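Local coordinates for vanadium-dependent bromoperoxidase (Corallina officinalis, PDB 1QHB), which catalyses the vanadate-dependent bromination of organic substrates with hydrogen peroxide and bromide, working as a homododecamer that binds one calcium ion per subunit, at residues F510-D513 with K518-K521; S238-V243 with F504-V509; P51-S56 with D74-V79. All coordinates share one frame; numbering follows the deposited sequence.

Interaction 1: residues F510-D513 with K518-K521; sequences FEVD and KLVK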
# COMPACT_ATOMS: atom_id res chain seq x y z
N PHE A 510 29.34 53.56 -16.20
CA PHE A 510 30.06 54.43 -15.31
C PHE A 510 31.23 53.75 -14.65
O PHE A 510 31.25 52.55 -14.54
CB PHE A 510 29.13 54.89 -14.18
CG PHE A 510 28.06 55.82 -14.66
CD1 PHE A 510 28.35 57.15 -14.92
CD2 PHE A 510 26.80 55.32 -14.91
CE1 PHE A 510 27.34 57.99 -15.41
CE2 PHE A 510 25.80 56.15 -15.39
CZ PHE A 510 26.07 57.49 -15.63
N GLU A 511 32.18 54.50 -14.19
CA GLU A 511 33.34 54.03 -13.42
C GLU A 511 33.59 55.08 -12.32
O GLU A 511 33.04 56.19 -12.43
CB GLU A 511 34.57 53.94 -14.26
CG GLU A 511 34.68 52.75 -15.19
CD GLU A 511 35.90 52.92 -16.11
OE1 GLU A 511 36.99 52.94 -15.51
OE2 GLU A 511 35.74 53.01 -17.34
N VAL A 512 34.49 54.77 -11.41
CA VAL A 512 34.81 55.72 -10.33
C VAL A 512 35.93 56.62 -10.87
O VAL A 512 36.90 56.19 -11.47
CB VAL A 512 35.18 55.01 -9.04
CG1 VAL A 512 35.63 55.96 -7.93
CG2 VAL A 512 34.02 54.17 -8.46
N ASP A 513 35.82 57.93 -10.71
CA ASP A 513 36.81 58.89 -11.17
C ASP A 513 38.17 58.67 -10.52
O ASP A 513 38.35 58.31 -9.35
CB ASP A 513 36.29 60.28 -10.82
CG ASP A 513 37.14 61.40 -11.38
OD1 ASP A 513 37.15 61.58 -12.60
OD2 ASP A 513 37.86 62.08 -10.65
N LYS A 518 33.66 60.33 -7.15
CA LYS A 518 32.43 60.48 -7.92
C LYS A 518 32.41 59.50 -9.10
O LYS A 518 33.44 58.90 -9.42
CB LYS A 518 32.32 61.90 -8.44
CG LYS A 518 33.25 62.25 -9.57
CD LYS A 518 32.99 63.67 -10.06
CE LYS A 518 34.01 64.10 -11.10
NZ LYS A 518 33.88 65.53 -11.47
N LEU A 519 31.24 59.35 -9.71
CA LEU A 519 31.10 58.49 -10.86
C LEU A 519 31.33 59.26 -12.14
O LEU A 519 30.81 60.37 -12.23
CB LEU A 519 29.62 57.99 -10.90
CG LEU A 519 29.26 56.94 -9.87
CD1 LEU A 519 27.80 56.52 -9.96
CD2 LEU A 519 30.15 55.70 -9.99
N VAL A 520 32.03 58.73 -13.14
CA VAL A 520 32.20 59.40 -14.40
C VAL A 520 31.86 58.41 -15.52
O VAL A 520 31.97 57.21 -15.34
CB VAL A 520 33.61 59.93 -14.74
CG1 VAL A 520 33.93 61.12 -13.85
CG2 VAL A 520 34.66 58.82 -14.62
N LYS A 521 31.48 58.97 -16.66
CA LYS A 521 31.16 58.13 -17.81
C LYS A 521 32.43 57.37 -18.16
O LYS A 521 33.54 57.91 -18.14
CB LYS A 521 30.55 58.97 -18.91
CG LYS A 521 30.30 58.24 -20.22
CD LYS A 521 29.97 59.22 -21.34
CE LYS A 521 29.54 58.47 -22.59
NZ LYS A 521 29.11 59.42 -23.66
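F510, D513 and V520 bury half of the contact's surface in this antiparallel beta hairpin, in which strands 510-512 and 519-521 are joined by a short connection. E511 and V520 form the hydrogen-bonded pair at its middle: E511 N reaches V520 O at 3.0 Å, and V520 N returns the bond to E511 O. Toward the turn D513 N gives an almost straight bond to K518 O (2.9 Å, 178° at the hydrogen). With CG opposite its own carbonyl carbon (chi1 -69°), the F510 ring lies beside the partner backbone and meets V520 O at its edge, CD1 of F510 standing 3.6 Å from that oxygen. D513 and K518 run side by side in the same direction, with D513 CB 3.8 Å from K518 CG; their charged ends do not touch, as K518 NZ forms a salt bridge with E516 and D513 OD2 accepts from the backbone N of D515 and E516. V520 slants across D513. Cutting V520 back to an alanine is likely to lose the packing against D513 and open a gap there. V520 CG2 packs 3.8 Å from E511 O, and V520 CG1 lies 3.5 Å from D513 OD1.

Interaction 2: residues S238-V243 with F504-V509; sequences SQFIIV and FQIDQV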
# COMPACT_ATOMS: atom_id res chain seq x y z
N SER A 238 31.17 45.87 -11.28
CA SER A 238 29.83 45.75 -11.83
C SER A 238 29.20 47.09 -11.65
O SER A 238 29.33 47.70 -10.56
CB SER A 238 29.07 44.67 -11.00
OG SER A 238 27.68 44.72 -11.36
N GLN A 239 28.33 47.52 -12.57
CA GLN A 239 27.61 48.77 -12.37
C GLN A 239 26.81 48.72 -11.09
O GLN A 239 26.55 49.72 -10.41
CB GLN A 239 26.60 49.02 -13.53
CG GLN A 239 27.29 49.17 -14.90
CD GLN A 239 28.21 50.40 -14.87
OE1 GLN A 239 27.75 51.53 -14.73
NE2 GLN A 239 29.50 50.08 -14.96
N PHE A 240 26.31 47.55 -10.70
CA PHE A 240 25.41 47.39 -9.58
C PHE A 240 26.01 47.59 -8.20
O PHE A 240 25.21 47.66 -7.22
CB PHE A 240 24.75 45.98 -9.66
CG PHE A 240 23.89 45.82 -10.90
CD1 PHE A 240 22.89 46.71 -11.23
CD2 PHE A 240 24.09 44.76 -11.74
CE1 PHE A 240 22.10 46.52 -12.35
CE2 PHE A 240 23.33 44.57 -12.88
CZ PHE A 240 22.34 45.45 -13.19
N ILE A 241 27.32 47.67 -8.09
CA ILE A 241 27.96 47.94 -6.81
C ILE A 241 28.48 49.37 -6.71
O ILE A 241 29.01 49.74 -5.65
CB ILE A 241 29.04 46.88 -6.51
CG1 ILE A 241 29.21 46.63 -5.00
CG2 ILE A 241 30.35 47.07 -7.22
CD1 ILE A 241 30.13 45.51 -4.71
N ILE A 242 28.26 50.22 -7.72
CA ILE A 242 28.67 51.60 -7.67
C ILE A 242 27.58 52.57 -8.08
O ILE A 242 27.62 53.71 -7.58
CB ILE A 242 29.87 51.97 -8.58
CG1 ILE A 242 29.64 51.51 -10.02
CG2 ILE A 242 31.16 51.46 -7.99
CD1 ILE A 242 30.76 51.95 -10.96
N VAL A 243 26.62 52.29 -8.95
CA VAL A 243 25.66 53.32 -9.30
C VAL A 243 24.44 53.26 -8.38
O VAL A 243 24.12 52.22 -7.76
CB VAL A 243 25.12 53.19 -10.74
CG1 VAL A 243 26.27 53.07 -11.71
CG2 VAL A 243 24.21 51.97 -10.86
N PHE A 504 18.61 42.24 -21.63
CA PHE A 504 18.30 43.65 -21.86
C PHE A 504 19.63 44.39 -21.74
O PHE A 504 20.47 43.97 -20.91
CB PHE A 504 17.30 44.13 -20.84
CG PHE A 504 16.82 45.55 -20.81
CD1 PHE A 504 15.82 45.95 -21.65
CD2 PHE A 504 17.40 46.49 -19.97
CE1 PHE A 504 15.38 47.27 -21.62
CE2 PHE A 504 16.99 47.80 -19.94
CZ PHE A 504 15.95 48.19 -20.77
N GLN A 505 19.81 45.41 -22.55
CA GLN A 505 21.06 46.15 -22.54
C GLN A 505 21.04 47.40 -21.66
O GLN A 505 20.05 48.08 -21.40
CB GLN A 505 21.41 46.49 -23.99
CG GLN A 505 21.71 45.23 -24.78
CD GLN A 505 21.96 45.44 -26.26
OE1 GLN A 505 22.21 44.46 -26.97
NE2 GLN A 505 21.88 46.65 -26.74
N ILE A 506 22.22 47.64 -21.08
CA ILE A 506 22.52 48.81 -20.27
C ILE A 506 23.42 49.71 -21.13
O ILE A 506 24.52 49.32 -21.55
CB ILE A 506 23.21 48.44 -18.96
CG1 ILE A 506 22.35 47.48 -18.10
CG2 ILE A 506 23.51 49.69 -18.14
CD1 ILE A 506 23.15 46.84 -16.98
N ASP A 507 22.92 50.89 -21.45
CA ASP A 507 23.64 51.82 -22.30
C ASP A 507 24.51 52.85 -21.61
O ASP A 507 25.38 53.42 -22.27
CB ASP A 507 22.61 52.57 -23.18
CG ASP A 507 21.81 51.60 -24.03
OD1 ASP A 507 22.42 50.71 -24.65
OD2 ASP A 507 20.57 51.76 -24.07
N GLN A 508 24.32 53.14 -20.33
CA GLN A 508 25.11 54.10 -19.58
C GLN A 508 26.12 53.33 -18.73
O GLN A 508 25.72 52.50 -17.89
CB GLN A 508 24.26 54.94 -18.66
CG GLN A 508 23.21 55.87 -19.24
CD GLN A 508 22.59 56.68 -18.10
OE1 GLN A 508 21.94 56.15 -17.19
NE2 GLN A 508 22.79 58.00 -18.14
N VAL A 509 27.39 53.49 -19.01
CA VAL A 509 28.45 52.80 -18.32
C VAL A 509 29.26 53.79 -17.51
O VAL A 509 29.76 54.77 -18.06
CB VAL A 509 29.37 52.02 -19.26
CG1 VAL A 509 30.28 51.07 -18.49
CG2 VAL A 509 28.56 51.18 -20.25
O HOH W 1 25.13 51.93 -15.35
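Q239 and V509 meet at about a right angle, the amide NE2 of Q239 lying 3.7 Å from V509 CG1. The other amide atom is tied to the same stretch through a water, which donates to Q239 OE1 and to Q508 O, each at 2.7 Å; the direct gap from Q239 OE1 to Q508 O is 3.9 Å, so the water is the bridge between two acceptors. OE1 also accepts from F510 N, so two donors grip it. A bend in the Q239 chain (chi2 -62°) folds the amide back to this position. The apolar contact is oblique: F240 CZ stands 4.1 Å from I506 CD1. Behind these side chains the 238-243 backbone is coiled into tight turns. S238 OG accepts from F240 N at 3.2 Å, an ST turn, and Q239 O accepts from both I242 N and V243 N. E533 holds the start of the coil from outside, its backbone O bonded to S238 OG and its carboxylate to Q239 N. The coil thus lies against helix 530-548, and F240 also packs on A342, I345 and L346 of helix 337-349, while strand 505-506 pairs antiparallel with strand 528-529 through I506 and L528.

Interaction 3: residues P51-S56 with D74-V79; sequences PSFIGS and DFLAFV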
# COMPACT_ATOMS: atom_id res chain seq x y z
N PRO A 51 49.77 11.19 10.81
CA PRO A 51 49.34 12.21 9.87
C PRO A 51 49.59 13.55 10.54
O PRO A 51 49.33 13.71 11.75
CB PRO A 51 47.88 11.89 9.58
CG PRO A 51 47.41 11.04 10.71
CD PRO A 51 48.61 10.34 11.29
N SER A 52 50.12 14.51 9.78
CA SER A 52 50.40 15.81 10.37
C SER A 52 49.29 16.83 10.13
O SER A 52 49.24 17.87 10.80
CB SER A 52 51.70 16.34 9.74
OG SER A 52 51.46 16.45 8.30
N PHE A 53 48.44 16.58 9.13
CA PHE A 53 47.31 17.42 8.79
C PHE A 53 47.70 18.81 8.34
O PHE A 53 46.85 19.69 8.43
CB PHE A 53 46.37 17.51 10.00
CG PHE A 53 45.72 16.17 10.28
CD1 PHE A 53 44.94 15.54 9.32
CD2 PHE A 53 45.95 15.55 11.49
CE1 PHE A 53 44.40 14.27 9.54
CE2 PHE A 53 45.40 14.29 11.75
CZ PHE A 53 44.63 13.66 10.76
N ILE A 54 48.88 19.03 7.71
CA ILE A 54 49.29 20.35 7.28
C ILE A 54 48.50 20.91 6.10
O ILE A 54 48.62 22.11 5.79
CB ILE A 54 50.81 20.40 6.89
CG1 ILE A 54 51.16 19.48 5.75
CG2 ILE A 54 51.71 20.09 8.11
CD1 ILE A 54 52.58 19.56 5.24
N GLY A 55 47.77 20.05 5.37
CA GLY A 55 47.06 20.59 4.18
C GLY A 55 45.58 20.70 4.53
O GLY A 55 44.77 20.95 3.63
N SER A 56 45.27 20.60 5.83
CA SER A 56 43.90 20.63 6.29
C SER A 56 43.55 21.83 7.16
O SER A 56 44.40 22.40 7.84
CB SER A 56 43.60 19.37 7.18
OG SER A 56 43.85 18.21 6.36
N ASP A 74 43.34 15.65 18.20
CA ASP A 74 42.47 16.84 18.26
C ASP A 74 41.77 17.02 16.91
O ASP A 74 40.61 17.35 16.94
CB ASP A 74 43.27 18.10 18.55
CG ASP A 74 43.83 18.13 19.96
OD1 ASP A 74 43.29 17.44 20.85
OD2 ASP A 74 44.80 18.87 20.21
N PHE A 75 42.47 16.76 15.79
CA PHE A 75 41.80 16.88 14.49
C PHE A 75 40.81 15.75 14.26
O PHE A 75 39.69 15.98 13.83
CB PHE A 75 42.83 16.94 13.37
CG PHE A 75 42.20 17.11 12.02
CD1 PHE A 75 41.87 18.35 11.58
CD2 PHE A 75 41.96 16.02 11.18
CE1 PHE A 75 41.28 18.57 10.33
CE2 PHE A 75 41.38 16.21 9.95
CZ PHE A 75 41.07 17.48 9.51
N LEU A 76 41.17 14.53 14.59
CA LEU A 76 40.33 13.35 14.43
C LEU A 76 39.08 13.43 15.28
O LEU A 76 38.02 13.04 14.83
CB LEU A 76 41.11 12.06 14.71
CG LEU A 76 42.27 11.82 13.74
CD1 LEU A 76 43.22 10.75 14.24
CD2 LEU A 76 41.73 11.52 12.33
N ALA A 77 39.14 14.04 16.46
CA ALA A 77 37.95 14.21 17.31
C ALA A 77 37.06 15.27 16.70
O ALA A 77 35.82 15.16 16.69
CB ALA A 77 38.34 14.61 18.74
N PHE A 78 37.68 16.32 16.14
CA PHE A 78 36.98 17.40 15.45
C PHE A 78 36.18 16.86 14.26
O PHE A 78 35.01 17.24 14.05
CB PHE A 78 38.02 18.40 14.97
CG PHE A 78 37.60 19.53 14.08
CD1 PHE A 78 36.65 20.45 14.49
CD2 PHE A 78 38.18 19.70 12.84
CE1 PHE A 78 36.30 21.52 13.66
CE2 PHE A 78 37.83 20.75 12.01
CZ PHE A 78 36.88 21.66 12.43
N VAL A 79 36.76 15.97 13.48
CA VAL A 79 36.04 15.36 12.35
C VAL A 79 34.85 14.57 12.84
O VAL A 79 33.73 14.65 12.31
CB VAL A 79 37.00 14.48 11.52
CG1 VAL A 79 36.24 13.69 10.46
CG2 VAL A 79 37.92 15.49 10.82
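F53 has CG opposite its carbonyl carbon (chi1 -67°) and F75 has CG opposite its backbone N (chi1 -178°), and these two settings bring the two rings against each other between the loop 51-56 and helix 72-84. The ring centroids are 4.3 Å apart with planes inclined at 31°, an oblique aromatic pair. F75 CD2 sits over the centre of the F53 ring, 3.4 Å from F53 CE1, and F75 CB adds a CH-pi contact over the face of that ring. On the face opposite F75 CD2 lies P51 CB, offset toward the rim, so the F53 ring is sandwiched between its own loop and the helix. L76 comes across F53 at about a right angle, L76 CD2 3.9 Å from F53 CZ. The type I beta turn from F53 to S56, closed by S56 N to F53 O, brings S56 CB within 3.9 Å of F75 CZ. L41 and I69 also pack on F53, while L76 touches N356 of a neighbouring subunit. The side chain of S56 is about 10 Å from that of R406, a residue of the vanadate-binding site. Across these two segments the contact is made by carbon surfaces alone, so its hold probably comes from dispersion and the burial of apolar surface.

From the N terminus, interaction 3 comes first, closing a short loop of 17 residues and holding an N-terminal loop to helix 72-84. Much later, interaction 2 closes a loop of 260 residues, mostly helix and irregular chain, by bringing the 238-243 turns to the chain that leads from strand 505-506 into the hairpin. Interaction 1 follows at once as that hairpin, with four residues between its segments. The three are in series; none nests in or crosses another. Interactions 1 and 2 are neighbours, their centres 11 Å apart, joined by the F510 N to Q239 OE1 hydrogen bond and by packing of F510 and L519 on I242. Interaction 3 lies on the opposite side of the chain's centre, its nearest atoms about 30 Å from interaction 2.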